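Local coordinates for clavulanic acid biosynthesis oligopeptide binding protein 2 (Streptomyces clavuligerus, PDB 2WOL) that probably binds oligopeptides as an extracellular solute-binding protein and belongs to the biosynthetic pathway of the beta-lactamase inhibitor clavulanic acid, at residues V307-Q310 against P315-N318; T451-D456 against L464-D469; I473-G478 against L482-D487. All blocks are in the same frame, centred on the assembly; numbering follows the deposited sequence.

Interaction 1. Residues V307-Q310 against P315-N318; sequences VAMQ and PFDN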
# COMPACT_ATOMS: atom_id res chain seq x y z
N VAL A 307 -5.15 13.02 10.34
CA VAL A 307 -4.51 13.45 11.57
C VAL A 307 -4.94 12.50 12.68
O VAL A 307 -6.14 12.23 12.86
CB VAL A 307 -4.89 14.92 11.93
CG1 VAL A 307 -4.33 15.30 13.30
CG2 VAL A 307 -4.38 15.88 10.86
N ALA A 308 -3.96 11.97 13.41
CA ALA A 308 -4.23 11.10 14.54
C ALA A 308 -4.10 11.87 15.84
O ALA A 308 -3.22 12.72 15.98
CB ALA A 308 -3.27 9.92 14.54
N MET A 309 -4.99 11.58 16.79
CA MET A 309 -4.93 12.15 18.13
C MET A 309 -4.68 11.06 19.17
O MET A 309 -5.28 9.98 19.11
CB MET A 309 -6.19 12.94 18.45
CG MET A 309 -6.20 14.32 17.80
SD MET A 309 -7.74 15.21 18.00
CE MET A 309 -8.74 14.49 16.70
N GLN A 310 -3.78 11.35 20.10
CA GLN A 310 -3.21 10.35 21.00
C GLN A 310 -3.74 10.48 22.43
O GLN A 310 -3.33 11.40 23.14
CB GLN A 310 -1.68 10.47 21.01
CG GLN A 310 -0.96 9.92 19.77
CD GLN A 310 -1.49 10.48 18.47
OE1 GLN A 310 -2.22 9.81 17.75
NE2 GLN A 310 -1.15 11.73 18.18
N PRO A 315 -4.28 16.87 26.72
CA PRO A 315 -5.65 16.50 27.11
C PRO A 315 -6.41 15.65 26.09
O PRO A 315 -7.64 15.59 26.13
CB PRO A 315 -6.32 17.87 27.25
CG PRO A 315 -5.68 18.68 26.18
CD PRO A 315 -4.27 18.15 26.00
N PHE A 316 -5.69 14.98 25.19
CA PHE A 316 -6.33 14.20 24.14
C PHE A 316 -6.90 12.86 24.62
O PHE A 316 -7.47 12.11 23.84
CB PHE A 316 -5.40 14.02 22.94
CG PHE A 316 -5.06 15.32 22.28
CD1 PHE A 316 -3.92 16.01 22.64
CD2 PHE A 316 -5.91 15.87 21.33
CE1 PHE A 316 -3.61 17.23 22.05
CE2 PHE A 316 -5.61 17.09 20.73
CZ PHE A 316 -4.46 17.77 21.09
N ASP A 317 -6.76 12.59 25.92
CA ASP A 317 -7.44 11.47 26.56
C ASP A 317 -8.95 11.69 26.64
O ASP A 317 -9.72 10.73 26.76
CB ASP A 317 -6.87 11.24 27.96
CG ASP A 317 -6.94 12.48 28.84
OD1 ASP A 317 -6.40 13.53 28.46
OD2 ASP A 317 -7.54 12.39 29.94
N ASN A 318 -9.36 12.95 26.55
CA ASN A 318 -10.76 13.33 26.65
C ASN A 318 -11.40 13.34 25.27
O ASN A 318 -10.95 14.05 24.37
CB ASN A 318 -10.88 14.71 27.32
CG ASN A 318 -12.31 15.04 27.70
OD1 ASN A 318 -13.16 15.22 26.85
ND2 ASN A 318 -12.56 15.15 29.01
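Met309 and Phe316 meet at about a right angle, the thioether chain passing close to the CD2 and CE2 atoms of the phenyl ring. Starting at the backbone, Met309 CB stands 4.1 Å from Phe316 CD2. The next atom, Met309 CG, is turned anti to its own carbonyl carbon (chi1 -78°) and approaches Phe316 CD2 to 3.9 Å, with CE2 only slightly farther off. The sulfur keeps the same two neighbours, Met309 SD lying 3.9 Å from Phe316 CE2. Its line to the ring centroid is 69° off the normal, which makes this an oblique Met-aromatic contact. At chi3 the chain bends, and CE leaves the phenylalanine. The fold brings the two together: Met309 ends strand 303-309, an inner strand of a mixed sheet with 448-453 and 523-534 beside it, and the chain then loops back before entering helix 319-327. Pro315, preceded by a cis peptide bond, opens a type I beta turn that closes with Asn318 N bonded to Pro315 O at 3.2 Å. Asn318 is the N-cap of the helix, its OD1 taking His320 N. Phe316 is thus held at the turn with its ring directed back to the strand end, where Leu448, Val321 and Ala393 also pack on it, while Met309 rests on Val325 and Gln326 of the helix. Its CB presses on the Gln310 carbonyl, Phe316 CB to Gln310 O being 3.3 Å. The amide of Gln310 folds back over the end of strand 303-309: NE2 bonds Leu446 O, and it also donates to Ala308 O over 3.2 Å, coming from above the carbonyl plane rather than along a lone pair.

Interaction 2. Residues T451-D456 against L464-D469; sequences TDWGAD and LAPLVD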
# COMPACT_ATOMS: atom_id res chain seq x y z
N THR A 451 -0.17 12.23 9.08
CA THR A 451 0.39 11.13 8.31
C THR A 451 -0.47 10.76 7.10
O THR A 451 -1.55 11.31 6.90
CB THR A 451 0.68 9.89 9.20
OG1 THR A 451 1.59 9.02 8.52
CG2 THR A 451 -0.59 9.14 9.57
N ASP A 452 0.05 9.85 6.29
CA ASP A 452 -0.74 9.22 5.24
C ASP A 452 -0.53 7.72 5.31
O ASP A 452 0.46 7.26 5.89
CB ASP A 452 -0.41 9.80 3.85
CG ASP A 452 0.97 9.41 3.34
OD1 ASP A 452 1.89 9.16 4.15
OD2 ASP A 452 1.14 9.39 2.10
N TRP A 453 -1.48 6.97 4.77
CA TRP A 453 -1.51 5.52 4.92
C TRP A 453 -2.14 4.87 3.70
O TRP A 453 -3.15 5.36 3.19
CB TRP A 453 -2.30 5.14 6.17
CG TRP A 453 -2.75 3.71 6.21
CD1 TRP A 453 -4.01 3.23 6.00
CD2 TRP A 453 -1.93 2.56 6.47
NE1 TRP A 453 -4.03 1.87 6.11
CE2 TRP A 453 -2.77 1.42 6.40
CE3 TRP A 453 -0.57 2.37 6.75
CZ2 TRP A 453 -2.30 0.12 6.61
CZ3 TRP A 453 -0.10 1.08 6.97
CH2 TRP A 453 -0.96 -0.02 6.89
N GLY A 454 -1.52 3.79 3.24
CA GLY A 454 -2.12 2.91 2.24
C GLY A 454 -2.03 1.48 2.72
O GLY A 454 -1.03 1.06 3.30
N ALA A 455 -3.09 0.72 2.48
CA ALA A 455 -3.13 -0.69 2.87
C ALA A 455 -2.08 -1.51 2.13
O ALA A 455 -1.75 -1.21 0.98
CB ALA A 455 -4.51 -1.25 2.61
N ASP A 456 -1.57 -2.54 2.79
CA ASP A 456 -0.63 -3.47 2.16
C ASP A 456 -1.33 -4.51 1.29
O ASP A 456 -0.68 -5.22 0.52
CB ASP A 456 0.25 -4.14 3.22
CG ASP A 456 1.19 -3.16 3.91
OD1 ASP A 456 1.53 -2.12 3.29
OD2 ASP A 456 1.60 -3.43 5.05
N LEU A 464 -7.74 -1.05 7.60
CA LEU A 464 -8.13 -0.48 8.89
C LEU A 464 -7.46 -1.10 10.12
O LEU A 464 -7.17 -0.38 11.07
CB LEU A 464 -9.66 -0.47 9.04
CG LEU A 464 -10.24 0.41 10.16
CD1 LEU A 464 -9.70 1.83 10.10
CD2 LEU A 464 -11.77 0.41 10.11
N ALA A 465 -7.21 -2.40 10.10
CA ALA A 465 -6.65 -3.05 11.29
C ALA A 465 -5.31 -2.46 11.77
O ALA A 465 -5.15 -2.25 12.97
CB ALA A 465 -6.54 -4.56 11.10
N PRO A 466 -4.36 -2.20 10.85
CA PRO A 466 -3.11 -1.59 11.33
C PRO A 466 -3.29 -0.22 11.98
O PRO A 466 -2.46 0.19 12.79
CB PRO A 466 -2.27 -1.47 10.05
CG PRO A 466 -2.82 -2.53 9.14
CD PRO A 466 -4.30 -2.46 9.40
N LEU A 467 -4.39 0.46 11.64
CA LEU A 467 -4.67 1.79 12.15
C LEU A 467 -5.36 1.81 13.51
O LEU A 467 -5.20 2.77 14.26
CB LEU A 467 -5.52 2.58 11.16
CG LEU A 467 -4.97 2.89 9.77
CD1 LEU A 467 -5.97 3.74 9.00
CD2 LEU A 467 -3.60 3.59 9.84
N VAL A 468 -6.13 0.76 13.82
CA VAL A 468 -7.03 0.82 14.99
C VAL A 468 -7.07 -0.42 15.88
O VAL A 468 -7.62 -0.37 16.99
CB VAL A 468 -8.50 1.16 14.57
CG1 VAL A 468 -8.55 2.48 13.79
CG2 VAL A 468 -9.14 0.02 13.78
N ASP A 469 -6.52 -1.54 15.40
CA ASP A 469 -6.57 -2.80 16.14
C ASP A 469 -5.54 -2.77 17.26
O ASP A 469 -4.35 -2.55 17.02
CB ASP A 469 -6.32 -3.97 15.17
CG ASP A 469 -6.54 -5.33 15.82
OD1 ASP A 469 -6.07 -5.56 16.95
OD2 ASP A 469 -7.16 -6.19 15.16
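The indole of Trp453 has Leu467 over one face and its own chain over the other. On the first, Leu467 CD2 sits 3.8 Å from the centroid of the five-membered ring and 11° off the normal, a well-centred CH-pi contact. The second methyl, CD1, reaches the pyrrole rim, with Leu467 CD1 3.6 Å from Trp453 CD1. Against the opposite face, toward the rim, lies the backbone N of Ala455, where the chain turns past the ring. At the far end of the six-membered ring Pro466 comes in obliquely, its CG 3.7 Å from Trp453 CZ2 and its CB 3.7 Å from Trp453 CH2. Trp453 NE1 bonds Phe463 O just ahead of Leu464, which helps fix the rotation of the indole, while the ring of Phe463 meets it edge-to-face and that of Trp480 with the planes inclined at about 50°.

With CG anti to the backbone N (chi1 163°), the tryptophan swings off its strand toward helix 460-468. The helix is kinked here: Pro466 has no N-H to give, and Leu467 N bonds back to Leu464 O at 3.0 Å.

The aromatic therefore packs strand 448-453 against helix 460-468. Beyond it, Gly454 O and Asp456 OD1 bond a glycerol, probably from the crystallisation liquor, while Asp456 OD2 takes the hydroxyls of Tyr52 and Tyr139. In oligopeptide-binding proteins such as OppA an aspartate of the ligand cleft receives the peptide's amino terminus, and Asp456 may occupy a comparable place.

Interaction 3. Residues I473-G478 against L482-D487; sequences IKRNGG and LPELDD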
# COMPACT_ATOMS: atom_id res chain seq x y z
N ILE A 473 -0.54 -2.58 17.72
CA ILE A 473 0.35 -1.53 18.22
C ILE A 473 1.78 -2.07 18.22
O ILE A 473 2.06 -3.10 18.85
CB ILE A 473 -0.05 -1.05 19.63
CG1 ILE A 473 -1.48 -0.49 19.62
CG2 ILE A 473 0.94 0.00 20.14
CD1 ILE A 473 -2.12 -0.41 20.99
N LYS A 474 2.67 -1.39 17.50
CA LYS A 474 4.07 -1.81 17.42
C LYS A 474 4.90 -0.95 18.37
O LYS A 474 5.24 0.19 18.05
CB LYS A 474 4.60 -1.72 15.99
CG LYS A 474 3.68 -2.30 14.91
CD LYS A 474 3.45 -3.80 15.09
CE LYS A 474 2.47 -4.33 14.05
NZ LYS A 474 3.03 -4.26 12.68
N ARG A 475 5.22 -1.51 19.53
CA ARG A 475 5.86 -0.76 20.62
C ARG A 475 7.30 -0.35 20.30
O ARG A 475 7.82 0.61 20.88
CB ARG A 475 5.82 -1.56 21.93
CG ARG A 475 4.50 -2.28 22.24
CD ARG A 475 3.45 -1.38 22.88
NE ARG A 475 2.19 -2.10 23.07
CZ ARG A 475 1.06 -1.58 23.55
NH1 ARG A 475 1.02 -0.30 23.92
NH2 ARG A 475 -0.02 -2.33 23.68
N ASN A 476 7.94 -1.07 19.37
CA ASN A 476 9.35 -0.85 19.02
C ASN A 476 9.56 -0.04 17.74
O ASN A 476 10.69 0.06 17.24
CB ASN A 476 10.09 -2.18 18.93
CG ASN A 476 10.16 -2.91 20.25
OD1 ASN A 476 10.25 -2.29 21.32
ND2 ASN A 476 10.14 -4.24 20.20
N GLY A 477 8.49 0.54 17.21
CA GLY A 477 8.58 1.31 15.97
C GLY A 477 7.86 0.64 14.82
O GLY A 477 7.53 -0.54 14.89
N GLY A 478 7.62 1.41 13.76
CA GLY A 478 6.83 0.95 12.62
C GLY A 478 5.36 0.85 12.97
O GLY A 478 4.61 0.11 12.31
N LEU A 482 -1.57 4.87 15.68
CA LEU A 482 -0.95 6.03 16.34
C LEU A 482 -1.64 6.43 17.64
O LEU A 482 -0.96 6.74 18.62
CB LEU A 482 -0.81 7.21 15.37
CG LEU A 482 -0.00 6.96 14.09
CD1 LEU A 482 0.08 8.22 13.24
CD2 LEU A 482 1.40 6.41 14.38
N PRO A 483 -2.99 6.44 17.68
CA PRO A 483 -3.66 6.68 18.95
C PRO A 483 -3.49 5.55 19.96
O PRO A 483 -3.88 5.70 21.12
CB PRO A 483 -5.14 6.77 18.56
CG PRO A 483 -5.13 7.05 17.08
CD PRO A 483 -3.96 6.28 16.58
N GLU A 484 -2.93 4.42 19.52
CA GLU A 484 -2.84 3.20 20.34
C GLU A 484 -4.22 2.81 20.88
O GLU A 484 -4.38 2.49 22.06
CB GLU A 484 -1.80 3.36 21.46
CG GLU A 484 -0.39 3.61 20.92
CD GLU A 484 0.63 3.97 21.99
OE1 GLU A 484 0.48 3.51 23.15
OE2 GLU A 484 1.58 4.70 21.66
N LEU A 485 -5.21 2.87 20.00
CA LEU A 485 -6.56 2.43 20.32
C LEU A 485 -6.53 0.95 20.62
O LEU A 485 -6.01 0.15 19.84
CB LEU A 485 -7.52 2.73 19.17
CG LEU A 485 -9.02 2.57 19.48
CD1 LEU A 485 -9.49 3.65 20.44
CD2 LEU A 485 -9.85 2.59 18.21
N ASP A 486 -7.09 0.58 21.78
CA ASP A 486 -7.20 -0.81 22.18
C ASP A 486 -8.57 -1.04 22.79
O ASP A 486 -8.71 -1.31 23.99
CB ASP A 486 -6.07 -1.16 23.16
CG ASP A 486 -5.92 -2.66 23.37
OD1 ASP A 486 -6.55 -3.46 22.65
OD2 ASP A 486 -5.14 -3.03 24.28
N ASP A 487 -9.59 -0.90 21.95
CA ASP A 487 -10.98 -1.09 22.32
C ASP A 487 -11.34 -2.56 22.09
O ASP A 487 -11.34 -3.03 20.95
CB ASP A 487 -11.86 -0.17 21.48
CG ASP A 487 -13.35 -0.27 21.81
OD1 ASP A 487 -13.77 -1.18 22.55
OD2 ASP A 487 -14.11 0.59 21.31
O HOH W 1 -2.87 -1.32 24.73
O HOH W 2 2.70 1.78 23.87
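Ile473 and Glu484 join the two limbs of the long connection between helices 460-468 and 488-499, which here carries a type I beta turn from Lys474 to Gly477. The apolar part is theirs: Ile473 lays its CD1 on the backbone of Glu484, 3.7 Å from Glu484 CA, and its CG2 methyl beside the glutamate stem, 3.9 Å from Glu484 CG. The two side chains cross at about a right angle. CG1 of the isoleucine, anti to its own carbonyl carbon (chi1 -60°), carries CD1 across to the other limb.

The direct charge contact is looser. Arg475 bends at chi2 so that its guanidinium passes over Ile473, whose CG2 lies 3.6 Å from the guanidinium plane. Arg475 NH1 and Glu484 OE1 are then 3.9 Å apart, a long salt bridge, with guanidinium and carboxylate planes nearly perpendicular. The carboxylate has a second cation, since Arg442 forms a salt bridge to Glu484 OE2.

Two waters complete the polar link. Both lie at the guanidinium edge, in its plane. One accepts from Arg475 NH2 and donates to Asp486 OD2, bridging charges that do not touch. The other accepts a hydrogen bond from Arg475 NH1, its oxygen 2.7 Å from that nitrogen, and donates one to Glu484 OE1 at 2.9 Å.

In the fold
Along the chain the three contacts follow one another without nesting or crossing. Interaction 1 closes the short loop from the end of strand 303-309 to the start of helix 319-327. Interaction 2 comes much later, closing the connection between strand 448-453, a sheet neighbour of 303-309, and helix 460-468. Interaction 3 then folds the loop leading to helix 488-499 upon itself. That loop joins the set: Leu482 packs on Ala308 and Gln310 of interaction 1 and on Thr451 of interaction 2, while Leu485 touches Val468. Interactions 1 and 2, with centres about 17 Å apart, do not touch but share the sheet.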